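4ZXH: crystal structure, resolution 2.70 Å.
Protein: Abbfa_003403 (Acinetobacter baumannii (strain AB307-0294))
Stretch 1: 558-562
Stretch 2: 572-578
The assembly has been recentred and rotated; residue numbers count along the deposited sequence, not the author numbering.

Stretch 1 558-562: YVPLD
Stretch 2 (572-578) NIIEDAE

Residues 558-560 are the end of a β-strand that begins earlier in the chain, with phi/psi of -104/152 at Y558, -117/110 at V559 and -64/118 at P560. The backbone stays extended through L561 (-117/83) and D562 (-65/120), although these two lie outside the strand. Residues 572-577 belong to a helix that also starts earlier; its phi values run from -53 to -81 and its psi values from -21 to -47. Three i to i-4 backbone hydrogen bonds support the assignment: D576 N to N572 O at 3.3 Å, A577 N to I573 O at 2.9 Å and E578 N to I574 O at 3.0 Å. E578 then leaves helical geometry with a positive phi (46/55).

The strand and helix axes approach to 10.0 Å, and their N-to-C directions differ by 156°, so the two run nearly antiparallel. The register follows that direction: V559 CA lies 7.6 Å from A577 CA, and L561 CA lies 7.8 Å from I573 CA. Two residues along the extended chain thus match four along the helix, about one turn. At this spacing side chains fill the gap, and no hydrogen bond crosses it.

On the strand side, V559 and L561 direct their CA-to-CB bonds toward the helix, whereas P560 between them points away, the alternation expected of an extended backbone. Y558 and D562 make no contact. On the helix, I573 and A577, one turn apart, point toward the strand.

V559 (chi1 -176°, t) places CG1 3.7 Å from I573 CG2 and 4.1 Å from A577 CB, so a single methyl bridges successive turns of the helix. A577 offers just a methyl group to this contact. I573 (chi1 -59°, m; chi2 -172°, t) also receives L561, whose CD2 lies 3.8 Å from I573 CG2. The same I573 methyl therefore meets both V559 and L561, while I573 CD1 comes within 4.3 Å of P560 O, a peripheral contact made by the proline backbone.

L561 (chi1 -57°, m; chi2 155°, t) packs both of its methyls on I574: CD1 sits 3.4 Å from I574 CD1, the closest approach across the stretches, and CD2 lies 3.6 Å from the same I574 CD1. The CA-to-CB bond of I574 points sideways, but chi1 of -56° (m) and chi2 of -61° (m) bring the end of its side chain nearer the strand.

All four side-chain pairings are apolar, held by van der Waals contact and the exclusion of water. The residues involved are buried, and the two stretches together bury 211 Å² between them.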

# COMPACT_ATOMS: atom_id res chain seq x y z
N TYR A 558 23.72 43.53 0.47
CA TYR A 558 24.05 42.96 1.76
C TYR A 558 24.22 41.46 1.68
O TYR A 558 23.65 40.79 0.81
CB TYR A 558 23.00 43.33 2.82
CG TYR A 558 21.63 42.76 2.59
CD1 TYR A 558 20.71 43.43 1.81
CD2 TYR A 558 21.26 41.56 3.16
CE1 TYR A 558 19.45 42.92 1.60
CE2 TYR A 558 20.00 41.03 2.97
CZ TYR A 558 19.09 41.71 2.19
OH TYR A 558 17.84 41.18 1.99
N VAL A 559 25.04 40.94 2.58
CA VAL A 559 25.23 39.51 2.75
C VAL A 559 24.78 39.11 4.15
O VAL A 559 25.41 39.48 5.14
CB VAL A 559 26.69 39.14 2.55
CG1 VAL A 559 26.87 37.64 2.63
CG2 VAL A 559 27.18 39.71 1.23
N PRO A 560 23.66 38.37 4.25
CA PRO A 560 23.11 38.01 5.56
C PRO A 560 24.03 37.12 6.39
O PRO A 560 24.34 36.00 6.00
CB PRO A 560 21.82 37.26 5.21
CG PRO A 560 21.46 37.74 3.86
CD PRO A 560 22.77 37.95 3.15
N LEU A 561 24.46 37.63 7.54
CA LEU A 561 25.17 36.81 8.52
C LEU A 561 24.36 36.73 9.81
O LEU A 561 24.56 37.51 10.74
CB LEU A 561 26.56 37.39 8.79
CG LEU A 561 27.41 37.52 7.53
CD1 LEU A 561 28.44 38.59 7.70
CD2 LEU A 561 28.07 36.19 7.21
N ASP A 562 23.40 35.81 9.84
CA ASP A 562 22.54 35.65 11.00
C ASP A 562 23.41 35.19 12.16
O ASP A 562 24.05 34.13 12.07
CB ASP A 562 21.42 34.65 10.70
CG ASP A 562 20.37 34.59 11.79
OD1 ASP A 562 20.66 34.89 12.97
OD2 ASP A 562 19.22 34.22 11.46
N ASN A 572 32.72 30.67 6.70
CA ASN A 572 32.70 30.23 5.29
C ASN A 572 32.03 31.25 4.36
O ASN A 572 32.47 31.45 3.22
CB ASN A 572 32.01 28.88 5.15
CG ASN A 572 32.86 27.72 5.66
OD1 ASN A 572 34.06 27.87 5.90
ND2 ASN A 572 32.23 26.55 5.80
N ILE A 573 30.96 31.88 4.84
CA ILE A 573 30.31 32.92 4.06
C ILE A 573 31.22 34.15 3.91
O ILE A 573 31.37 34.69 2.81
CB ILE A 573 28.97 33.34 4.70
CG1 ILE A 573 28.04 32.14 4.79
CG2 ILE A 573 28.31 34.46 3.89
CD1 ILE A 573 26.63 32.50 5.24
N ILE A 574 31.82 34.59 5.02
CA ILE A 574 32.71 35.75 5.00
C ILE A 574 33.76 35.58 3.94
O ILE A 574 33.99 36.48 3.14
CB ILE A 574 33.44 35.98 6.35
CG1 ILE A 574 32.48 36.11 7.54
CG2 ILE A 574 34.35 37.19 6.24
CD1 ILE A 574 31.55 37.24 7.44
N GLU A 575 34.38 34.39 3.93
CA GLU A 575 35.54 34.11 3.08
C GLU A 575 35.20 34.09 1.59
O GLU A 575 35.99 34.56 0.76
CB GLU A 575 36.15 32.77 3.49
CG GLU A 575 37.44 32.46 2.74
CD GLU A 575 38.19 31.27 3.31
OE1 GLU A 575 37.58 30.47 4.06
OE2 GLU A 575 39.40 31.14 3.02
N ASP A 576 34.04 33.54 1.25
CA ASP A 576 33.61 33.45 -0.13
C ASP A 576 33.10 34.81 -0.64
O ASP A 576 33.36 35.19 -1.79
CB ASP A 576 32.52 32.37 -0.26
CG ASP A 576 32.00 32.20 -1.70
OD1 ASP A 576 32.69 31.56 -2.53
OD2 ASP A 576 30.89 32.70 -1.98
N ALA A 577 32.38 35.53 0.22
CA ALA A 577 31.71 36.76 -0.18
C ALA A 577 32.66 37.97 -0.19
O ALA A 577 32.37 38.96 -0.86
CB ALA A 577 30.51 37.05 0.74
N GLU A 578 33.77 37.86 0.53
CA GLU A 578 34.77 38.93 0.59
C GLU A 578 34.17 40.32 0.80
O GLU A 578 34.43 41.22 0.02
CB GLU A 578 35.61 38.92 -0.69
CG GLU A 578 36.33 37.59 -0.91
CD GLU A 578 37.00 37.48 -2.27
OE1 GLU A 578 36.63 38.22 -3.20
OE2 GLU A 578 37.91 36.63 -2.40